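Local coordinates for protein phytase (Debaryomyces castellii, PDB 2GFI) that probably hydrolyses phytate (inositol hexakisphosphate) as a 3-phytase of the histidine acid phosphatase family, at residues 132-137 with 172-177; 143-148 with 178-183; 157-162 with 444-449. One frame throughout, in Å; residues are numbered along the deposited sequence.

Contact 1 of 3, residues 132-137 with 172-177; sequences AGTTDA and SQYFAR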
loop_
_atom_site.group_PDB
_atom_site.type_symbol
_atom_site.label_atom_id
_atom_site.label_comp_id
_atom_site.label_asym_id
_atom_site.label_seq_id
_atom_site.Cartn_x
_atom_site.Cartn_y
_atom_site.Cartn_z
ATOM N N ALA A 132 -13.128 8.257 -13.932
ATOM C CA ALA A 132 -13.639 8.753 -15.194
ATOM C C ALA A 132 -12.898 8.142 -16.367
ATOM O O ALA A 132 -11.689 7.916 -16.321
ATOM C CB ALA A 132 -13.593 10.278 -15.226
ATOM N N GLY A 133 -13.668 7.806 -17.393
ATOM C CA GLY A 133 -13.171 7.110 -18.569
ATOM C C GLY A 133 -12.211 7.986 -19.331
ATOM O O GLY A 133 -11.241 7.486 -19.909
ATOM N N THR A 134 -12.454 9.295 -19.326
ATOM C CA THR A 134 -11.646 10.161 -20.155
ATOM C C THR A 134 -10.294 10.365 -19.480
ATOM O O THR A 134 -9.279 10.456 -20.152
ATOM C CB THR A 134 -12.308 11.500 -20.394
ATOM O OG1 THR A 134 -12.569 12.112 -19.126
ATOM C CG2 THR A 134 -13.663 11.343 -21.067
ATOM N N THR A 135 -10.314 10.465 -18.156
ATOM C CA THR A 135 -9.119 10.570 -17.324
ATOM C C THR A 135 -8.234 9.356 -17.533
ATOM O O THR A 135 -7.026 9.479 -17.773
ATOM C CB THR A 135 -9.540 10.723 -15.870
ATOM O OG1 THR A 135 -10.258 11.952 -15.726
ATOM C CG2 THR A 135 -8.358 10.875 -14.962
ATOM N N ASP A 136 -8.854 8.190 -17.491
ATOM C CA ASP A 136 -8.198 6.930 -17.744
ATOM C C ASP A 136 -7.524 6.937 -19.116
ATOM O O ASP A 136 -6.371 6.534 -19.223
ATOM C CB ASP A 136 -9.282 5.866 -17.659
ATOM C CG ASP A 136 -8.812 4.484 -18.047
ATOM O OD1 ASP A 136 -7.639 4.304 -18.372
ATOM O OD2 ASP A 136 -9.568 3.496 -18.062
ATOM N N ALA A 137 -8.240 7.377 -20.167
ATOM C CA ALA A 137 -7.697 7.427 -21.518
ATOM C C ALA A 137 -6.592 8.450 -21.629
ATOM O O ALA A 137 -5.551 8.159 -22.197
ATOM C CB ALA A 137 -8.830 7.706 -22.568
ATOM N N SER A 172 -10.432 7.967 -27.848
ATOM C CA SER A 172 -9.289 8.033 -28.744
ATOM C C SER A 172 -8.696 9.412 -28.631
ATOM O O SER A 172 -7.492 9.564 -28.679
ATOM C CB SER A 172 -9.678 7.686 -30.201
ATOM O OG SER A 172 -10.398 8.738 -30.814
ATOM N N GLN A 173 -9.565 10.403 -28.441
ATOM C CA GLN A 173 -9.171 11.811 -28.384
ATOM C C GLN A 173 -8.517 12.155 -27.080
ATOM O O GLN A 173 -7.579 12.937 -27.056
ATOM C CB GLN A 173 -10.387 12.728 -28.587
ATOM C CG GLN A 173 -10.991 12.573 -29.973
ATOM C CD GLN A 173 -9.945 12.755 -31.047
ATOM O OE1 GLN A 173 -9.469 11.775 -31.635
ATOM N NE2 GLN A 173 -9.538 13.980 -31.256
ATOM N N TYR A 174 -9.022 11.602 -25.983
ATOM C CA TYR A 174 -8.363 11.834 -24.714
ATOM C C TYR A 174 -7.003 11.155 -24.689
ATOM O O TYR A 174 -6.058 11.729 -24.210
ATOM C CB TYR A 174 -9.230 11.385 -23.544
ATOM C CG TYR A 174 -10.124 12.495 -23.094
ATOM C CD1 TYR A 174 -11.365 12.686 -23.677
ATOM C CD2 TYR A 174 -9.723 13.369 -22.095
ATOM C CE1 TYR A 174 -12.218 13.717 -23.251
ATOM C CE2 TYR A 174 -10.557 14.380 -21.643
ATOM C CZ TYR A 174 -11.807 14.557 -22.246
ATOM O OH TYR A 174 -12.634 15.585 -21.837
ATOM N N PHE A 175 -6.923 9.941 -25.228
ATOM C CA PHE A 175 -5.690 9.254 -25.339
ATOM C C PHE A 175 -4.692 10.070 -26.159
ATOM O O PHE A 175 -3.573 10.292 -25.695
ATOM C CB PHE A 175 -5.903 7.900 -26.014
ATOM C CG PHE A 175 -4.629 7.117 -26.170
ATOM C CD1 PHE A 175 -4.282 6.149 -25.237
ATOM C CD2 PHE A 175 -3.748 7.390 -27.228
ATOM C CE1 PHE A 175 -3.090 5.448 -25.365
ATOM C CE2 PHE A 175 -2.543 6.687 -27.356
ATOM C CZ PHE A 175 -2.217 5.722 -26.430
ATOM N N ALA A 176 -5.103 10.522 -27.348
ATOM C CA ALA A 176 -4.245 11.265 -28.253
ATOM C C ALA A 176 -3.781 12.537 -27.585
ATOM O O ALA A 176 -2.609 12.929 -27.720
ATOM C CB ALA A 176 -4.948 11.551 -29.575
ATOM N N ARG A 177 -4.678 13.158 -26.808
ATOM C CA ARG A 177 -4.317 14.350 -26.076
ATOM C C ARG A 177 -3.315 14.047 -24.973
ATOM O O ARG A 177 -2.383 14.825 -24.735
ATOM C CB ARG A 177 -5.538 15.028 -25.500
ATOM C CG ARG A 177 -6.387 15.710 -26.548
ATOM C CD ARG A 177 -7.702 16.224 -25.990
ATOM N NE ARG A 177 -8.546 16.754 -27.045
ATOM C CZ ARG A 177 -8.490 18.008 -27.467
ATOM N NH1 ARG A 177 -7.596 18.840 -26.946
ATOM N NH2 ARG A 177 -9.306 18.416 -28.439
#

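Contact 2 of 3, residues 143-148 with 178-183; sequences AFRTKY and GFMGDD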
loop_
_atom_site.group_PDB
_atom_site.type_symbol
_atom_site.label_atom_id
_atom_site.label_comp_id
_atom_site.label_asym_id
_atom_site.label_seq_id
_atom_site.Cartn_x
_atom_site.Cartn_y
_atom_site.Cartn_z
ATOM N N ALA A 143 1.217 7.931 -20.558
ATOM C CA ALA A 143 2.053 6.816 -20.180
ATOM C C ALA A 143 2.577 6.165 -21.431
ATOM O O ALA A 143 3.711 5.681 -21.488
ATOM C CB ALA A 143 1.231 5.792 -19.355
ATOM N N PHE A 144 1.699 6.101 -22.417
ATOM C CA PHE A 144 2.012 5.457 -23.653
ATOM C C PHE A 144 3.075 6.283 -24.380
ATOM O O PHE A 144 4.012 5.728 -24.909
ATOM C CB PHE A 144 0.740 5.302 -24.487
ATOM C CG PHE A 144 0.881 4.353 -25.656
ATOM C CD1 PHE A 144 0.479 3.011 -25.540
ATOM C CD2 PHE A 144 1.373 4.803 -26.902
ATOM C CE1 PHE A 144 0.559 2.136 -26.631
ATOM C CE2 PHE A 144 1.437 3.939 -27.985
ATOM C CZ PHE A 144 1.035 2.612 -27.843
ATOM N N ARG A 145 2.935 7.606 -24.411
ATOM C CA ARG A 145 3.979 8.434 -24.980
ATOM C C ARG A 145 5.273 8.222 -24.232
ATOM O O ARG A 145 6.310 8.061 -24.855
ATOM C CB ARG A 145 3.628 9.921 -24.989
ATOM C CG ARG A 145 4.832 10.800 -25.398
ATOM C CD ARG A 145 5.372 10.639 -26.849
ATOM N NE ARG A 145 4.595 11.587 -27.558
ATOM C CZ ARG A 145 4.963 12.733 -28.061
ATOM N NH1 ARG A 145 6.222 13.134 -28.157
ATOM N NH2 ARG A 145 3.994 13.459 -28.534
ATOM N N THR A 146 5.215 8.231 -22.900
ATOM C CA THR A 146 6.424 8.020 -22.092
ATOM C C THR A 146 7.146 6.726 -22.465
ATOM O O THR A 146 8.333 6.740 -22.608
ATOM C CB THR A 146 6.127 8.032 -20.583
ATOM O OG1 THR A 146 5.717 9.331 -20.191
ATOM C CG2 THR A 146 7.419 7.878 -19.810
ATOM N N LYS A 147 6.415 5.628 -22.645
ATOM C CA LYS A 147 6.996 4.348 -23.009
ATOM C C LYS A 147 7.451 4.223 -24.464
ATOM O O LYS A 147 8.549 3.701 -24.749
ATOM C CB LYS A 147 6.018 3.204 -22.697
ATOM C CG LYS A 147 6.733 1.854 -22.748
ATOM C CD LYS A 147 5.913 0.679 -22.247
ATOM C CE LYS A 147 6.681 -0.640 -22.433
ATOM N NZ LYS A 147 5.837 -1.836 -22.063
ATOM N N TYR A 148 6.583 4.659 -25.376
ATOM C CA TYR A 148 6.729 4.330 -26.797
ATOM C C TYR A 148 7.112 5.485 -27.693
ATOM O O TYR A 148 7.349 5.282 -28.865
ATOM C CB TYR A 148 5.453 3.698 -27.343
ATOM C CG TYR A 148 5.088 2.402 -26.657
ATOM C CD1 TYR A 148 5.820 1.237 -26.891
ATOM C CD2 TYR A 148 3.997 2.339 -25.772
ATOM C CE1 TYR A 148 5.473 0.042 -26.256
ATOM C CE2 TYR A 148 3.637 1.163 -25.158
ATOM C CZ TYR A 148 4.380 0.017 -25.386
ATOM O OH TYR A 148 4.029 -1.163 -24.757
ATOM N N GLY A 178 -3.500 12.929 -24.280
ATOM C CA GLY A 178 -2.510 12.566 -23.296
ATOM C C GLY A 178 -1.181 12.340 -24.006
ATOM O O GLY A 178 -0.125 12.749 -23.523
ATOM N N PHE A 179 -1.248 11.679 -25.167
ATOM C CA PHE A 179 -0.068 11.238 -25.885
ATOM C C PHE A 179 0.737 12.426 -26.398
ATOM O O PHE A 179 1.955 12.451 -26.271
ATOM C CB PHE A 179 -0.460 10.273 -27.026
ATOM C CG PHE A 179 0.713 9.788 -27.847
ATOM C CD1 PHE A 179 1.311 8.563 -27.579
ATOM C CD2 PHE A 179 1.238 10.574 -28.879
ATOM C CE1 PHE A 179 2.415 8.141 -28.339
ATOM C CE2 PHE A 179 2.313 10.163 -29.623
ATOM C CZ PHE A 179 2.904 8.941 -29.371
ATOM N N MET A 180 0.035 13.420 -26.926
ATOM C CA MET A 180 0.623 14.532 -27.650
ATOM C C MET A 180 0.890 15.693 -26.749
ATOM O O MET A 180 1.643 16.588 -27.121
ATOM C CB MET A 180 -0.314 15.000 -28.772
ATOM C CG MET A 180 -0.428 14.042 -29.947
ATOM S SD MET A 180 1.173 13.610 -30.678
ATOM C CE MET A 180 1.578 15.157 -31.513
ATOM N N GLY A 181 0.267 15.700 -25.572
ATOM C CA GLY A 181 0.414 16.816 -24.650
ATOM C C GLY A 181 0.201 18.170 -25.298
ATOM O O GLY A 181 -0.800 18.353 -26.018
ATOM N N ASP A 182 1.119 19.122 -25.065
ATOM C CA ASP A 182 0.923 20.467 -25.623
ATOM C C ASP A 182 1.197 20.584 -27.143
ATOM O O ASP A 182 1.103 21.675 -27.724
ATOM C CB ASP A 182 1.610 21.557 -24.796
ATOM C CG ASP A 182 3.153 21.468 -24.827
ATOM O OD1 ASP A 182 3.742 20.534 -25.463
ATOM O OD2 ASP A 182 3.858 22.312 -24.212
ATOM N N ASP A 183 1.497 19.456 -27.779
ATOM C CA ASP A 183 1.653 19.382 -29.233
ATOM C C ASP A 183 0.379 18.952 -29.937
ATOM O O ASP A 183 0.355 18.875 -31.161
ATOM C CB ASP A 183 2.739 18.379 -29.632
ATOM C CG ASP A 183 4.109 18.801 -29.184
ATOM O OD1 ASP A 183 4.411 20.017 -29.236
ATOM O OD2 ASP A 183 4.952 17.979 -28.764
#

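Contact 3 of 3, residues 157-162 with 444-449; sequences TLPVFT and WDYETT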
loop_
_atom_site.group_PDB
_atom_site.type_symbol
_atom_site.label_atom_id
_atom_site.label_comp_id
_atom_site.label_asym_id
_atom_site.label_seq_id
_atom_site.Cartn_x
_atom_site.Cartn_y
_atom_site.Cartn_z
ATOM N N THR A 157 2.415 13.535 -38.620
ATOM C CA THR A 157 1.114 13.407 -38.030
ATOM C C THR A 157 0.931 12.049 -37.309
ATOM O O THR A 157 1.347 10.989 -37.803
ATOM C CB THR A 157 0.071 13.565 -39.143
ATOM O OG1 THR A 157 -0.189 14.959 -39.335
ATOM C CG2 THR A 157 -1.250 13.054 -38.689
ATOM N N LEU A 158 0.288 12.091 -36.144
ATOM C CA LEU A 158 -0.125 10.873 -35.452
ATOM C C LEU A 158 -1.486 10.489 -35.984
ATOM O O LEU A 158 -2.423 11.273 -35.872
ATOM C CB LEU A 158 -0.201 11.104 -33.938
ATOM C CG LEU A 158 -0.582 9.908 -33.076
ATOM C CD1 LEU A 158 0.578 8.875 -33.005
ATOM C CD2 LEU A 158 -1.049 10.412 -31.666
ATOM N N PRO A 159 -1.589 9.320 -36.613
ATOM C CA PRO A 159 -2.893 8.795 -37.002
ATOM C C PRO A 159 -3.569 8.093 -35.808
ATOM O O PRO A 159 -2.909 7.466 -34.937
ATOM C CB PRO A 159 -2.562 7.807 -38.126
ATOM C CG PRO A 159 -1.166 7.352 -37.812
ATOM C CD PRO A 159 -0.480 8.432 -37.024
ATOM N N VAL A 160 -4.880 8.220 -35.740
ATOM C CA VAL A 160 -5.615 7.553 -34.683
ATOM C C VAL A 160 -6.718 6.812 -35.415
ATOM O O VAL A 160 -7.265 7.321 -36.354
ATOM C CB VAL A 160 -6.112 8.574 -33.611
ATOM C CG1 VAL A 160 -7.095 7.956 -32.683
ATOM C CG2 VAL A 160 -4.930 9.138 -32.805
ATOM N N PHE A 161 -6.978 5.579 -35.052
ATOM C CA PHE A 161 -8.061 4.849 -35.654
ATOM C C PHE A 161 -9.050 4.554 -34.536
ATOM O O PHE A 161 -8.683 4.029 -33.464
ATOM C CB PHE A 161 -7.541 3.585 -36.356
ATOM C CG PHE A 161 -6.417 3.870 -37.316
ATOM C CD1 PHE A 161 -6.675 4.067 -38.665
ATOM C CD2 PHE A 161 -5.132 4.029 -36.853
ATOM C CE1 PHE A 161 -5.659 4.386 -39.540
ATOM C CE2 PHE A 161 -4.106 4.363 -37.714
ATOM C CZ PHE A 161 -4.368 4.532 -39.071
ATOM N N THR A 162 -10.292 4.950 -34.776
ATOM C CA THR A 162 -11.342 4.754 -33.829
ATOM C C THR A 162 -12.634 4.404 -34.550
ATOM O O THR A 162 -12.822 4.814 -35.684
ATOM C CB THR A 162 -11.532 6.035 -32.989
ATOM O OG1 THR A 162 -12.643 5.830 -32.114
ATOM C CG2 THR A 162 -11.952 7.180 -33.843
ATOM N N TRP A 444 -3.688 1.557 -44.057
ATOM C CA TRP A 444 -2.867 1.952 -45.200
ATOM C C TRP A 444 -3.505 2.982 -46.146
ATOM O O TRP A 444 -2.818 3.843 -46.708
ATOM C CB TRP A 444 -2.423 0.701 -45.965
ATOM C CG TRP A 444 -1.707 -0.230 -45.053
ATOM C CD1 TRP A 444 -0.385 -0.174 -44.683
ATOM C CD2 TRP A 444 -2.273 -1.338 -44.355
ATOM N NE1 TRP A 444 -0.095 -1.196 -43.802
ATOM C CE2 TRP A 444 -1.238 -1.925 -43.581
ATOM C CE3 TRP A 444 -3.549 -1.905 -44.306
ATOM C CZ2 TRP A 444 -1.452 -3.039 -42.762
ATOM C CZ3 TRP A 444 -3.753 -2.999 -43.499
ATOM C CH2 TRP A 444 -2.706 -3.560 -42.734
ATOM N N ASP A 445 -4.812 2.925 -46.316
ATOM C CA ASP A 445 -5.449 3.795 -47.288
ATOM C C ASP A 445 -6.167 4.963 -46.656
ATOM O O ASP A 445 -6.984 5.605 -47.318
ATOM C CB ASP A 445 -6.420 2.986 -48.149
ATOM C CG ASP A 445 -7.615 2.443 -47.366
ATOM O OD1 ASP A 445 -7.876 2.879 -46.203
ATOM O OD2 ASP A 445 -8.361 1.575 -47.854
ATOM N N TYR A 446 -5.890 5.230 -45.377
ATOM C CA TYR A 446 -6.587 6.290 -44.631
ATOM C C TYR A 446 -6.202 7.708 -45.097
ATOM O O TYR A 446 -6.910 8.696 -44.808
ATOM C CB TYR A 446 -6.375 6.150 -43.112
ATOM C CG TYR A 446 -4.977 6.512 -42.642
ATOM C CD1 TYR A 446 -4.630 7.829 -42.318
ATOM C CD2 TYR A 446 -4.001 5.531 -42.525
ATOM C CE1 TYR A 446 -3.342 8.143 -41.893
ATOM C CE2 TYR A 446 -2.726 5.831 -42.093
ATOM C CZ TYR A 446 -2.392 7.123 -41.795
ATOM O OH TYR A 446 -1.086 7.365 -41.404
ATOM N N GLU A 447 -5.066 7.819 -45.777
ATOM C CA GLU A 447 -4.703 9.096 -46.351
ATOM C C GLU A 447 -5.375 9.369 -47.704
ATOM O O GLU A 447 -5.402 10.508 -48.150
ATOM C CB GLU A 447 -3.193 9.293 -46.363
ATOM C CG GLU A 447 -2.700 9.955 -45.068
ATOM C CD GLU A 447 -1.177 9.986 -44.917
ATOM O OE1 GLU A 447 -0.438 9.129 -45.498
ATOM O OE2 GLU A 447 -0.703 10.885 -44.182
ATOM N N THR A 448 -5.951 8.335 -48.325
ATOM C CA THR A 448 -6.702 8.487 -49.590
ATOM C C THR A 448 -8.207 8.226 -49.438
ATOM O O THR A 448 -9.023 8.882 -50.103
ATOM C CB THR A 448 -6.104 7.632 -50.749
ATOM O OG1 THR A 448 -6.159 6.239 -50.423
ATOM C CG2 THR A 448 -4.614 7.899 -50.925
ATOM N N THR A 449 -8.578 7.274 -48.579
ATOM C CA THR A 449 -9.970 7.158 -48.148
ATOM C C THR A 449 -10.225 8.119 -46.993
ATOM O O THR A 449 -9.440 8.247 -46.068
ATOM C CB THR A 449 -10.302 5.718 -47.752
ATOM O OG1 THR A 449 -10.150 4.877 -48.893
ATOM C CG2 THR A 449 -11.786 5.538 -47.400
#

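Contact 1 of 3, residues 132-137 with 172-177
Thr-134 rests on one face of the Tyr-174 ring. Its CB lies over the middle of that ring, 3.3 Å from the centroid of Tyr-174, in a close CH-pi contact. The two branches of the threonine spread over the same face. CG2 of Thr-134 is 3.5 Å from CE1 of Tyr-174, while OG1 of Thr-134 lies over another part of that face, 3.9 Å from CE2 of Tyr-174. The first torsion explains this spread: OG1 stands between the backbone N and the carbonyl carbon (chi1 57°), which sets the methyl beside the backbone N. Nearer the root of the tyrosine, the backbone O of Thr-134 is 3.5 Å from CB of Tyr-174.

One turn on, Ala-137 faces helix 166-180. Its CB meets CB of Tyr-174 at 3.8 Å. Its carbonyl O takes a CA-H...O contact from CA of Phe-175 at 3.3 Å, with an angle of 146° at the hydrogen. No hydrogen bond links the two segments. The phenol of Tyr-174 bonds instead to the backbone N of Asp-182 of the second subunit. With an alanine in place of Tyr-174, Thr-134 would probably lose the ring face beneath it, and that N-H of the second subunit would lose its hydroxyl partner.

The short helical segments approach to 8.0 Å between axes, at 39° between their directions. The small Ala-137 at the interface is consistent with this spacing. Phe-175 continues the contact into the core, where its ring makes edge-to-face pairs with His-140 and Phe-330. On the far side of helix 166-180, Ser-172 and Ala-176 pack on strand 158-163. Both helices thus belong to the layer beside the central sheet.

Contact 2 of 3, residues 143-148 with 178-183
Arg-145 lays its side chain across the ring of Phe-179. NE of Arg-145 stands 3.4 Å above the plane of the Phe-179 ring, displaced toward the rim. CB of Arg-145 covers the ring as well, in a CH-pi contact 4.1 Å from the centroid of Phe-179. Bends at chi2 (65°) and chi3 fold the chain back over the ring. The guanidinium is not stacked flat: its plane is turned 44° from that of the ring.

The folded chain also brings NH2 of Arg-145 to the backbone O of Phe-179, in a weak hydrogen bond of 3.2 Å. This carbonyl lies in the last turn of its helix. The N-H of Asp-183, four residues on, goes to O of Met-180 instead. SD of Met-180 is 3.5 Å from NH2 of Arg-145. The carboxylate of Asp-183 is near but not in contact; its charge probably still favours the guanidinium. Phe-144 meets Phe-179 edge to edge, with CD2 of Phe-144 3.8 Å from CE1 of Phe-179. One face of the Phe-144 ring is covered by CD2 of Tyr-148. Pro-124 of the second subunit packs on Arg-145.

The contact joins the C-terminal ends of two helices in the alpha/beta fold of the histidine phosphatases. Helix 166-180 is the helix of a beta-alpha-beta crossover between parallel strands 158-163 and 189-194.

Contact 3 of 3, residues 157-162 with 444-449
Strand 158-163 belongs to the central mixed sheet of the histidine acid phosphatase alpha/beta domain, and here the C-terminal part of the chain packs against it. The side chains of the strand alternate. Leu-158, Val-160 and Thr-162 turn to helix 166-180, while Pro-159 and Phe-161 meet Tyr-446 from the turn after helix 442-445. Strand 158-163 therefore lies between a helix and this late segment.

Phe-161 and Tyr-446 form a T-shaped (edge-to-face) pair. The edge of Phe-161 points at the face of Tyr-446, with the ring centroids of the two residues 5.1 Å apart and the planes at 87°. CZ of Phe-161 stands 3.5 Å above the plane of the Tyr-446 ring, offset toward the rim. CE1 of Phe-161 is 3.6 Å from CD2 of Tyr-446. Tyr-443 makes a further edge-to-face pair with Phe-161.

Pro-159 takes the outer end of the tyrosine. Its CB is 3.7 Å from CZ of Tyr-446, and its CG is 3.6 Å from OH of Tyr-446. The ring of Tyr-446 thus spans two residues of the strand, with Phe-161 near its root and Pro-159 near its hydroxyl. CG of Tyr-446 stands between its own backbone N and carbonyl carbon (chi1 72°), and from there the ring extends to the strand. No hydrogen bond joins the segments.

The tyrosine is carried by a compact turn. The carbonyl O of Asp-445 accepts from the backbone N of Thr-448 and of Thr-449. It also accepts from OG1 of Thr-448 at 3.3 Å, a donor that sits 36° out of the carbonyl plane.

How the contacts relate
Contacts 1 and 2 are successive steps along one helix pair, 133-148 with 166-180, and their centres are 11 Å apart. Phe-175 of contact 1 joins them, its CZ lying 3.5 Å from CG of Phe-144 in contact 2. Contact 3 lies about 19 Å from the centre of each. Strand 158-163 brings it into touch with both: CB of Ser-172 is 3.6 Å from CG1 of Val-160, and CD2 of Phe-179 is 3.6 Å from CD2 of Leu-158. Contact 1 is nearest the predicted active site, with the side chain of Ala-137 about 8 Å from that of His-70, the predicted nucleophile. Contacts 1 and 2 touch the second subunit; contact 3 touches no other assembly chain.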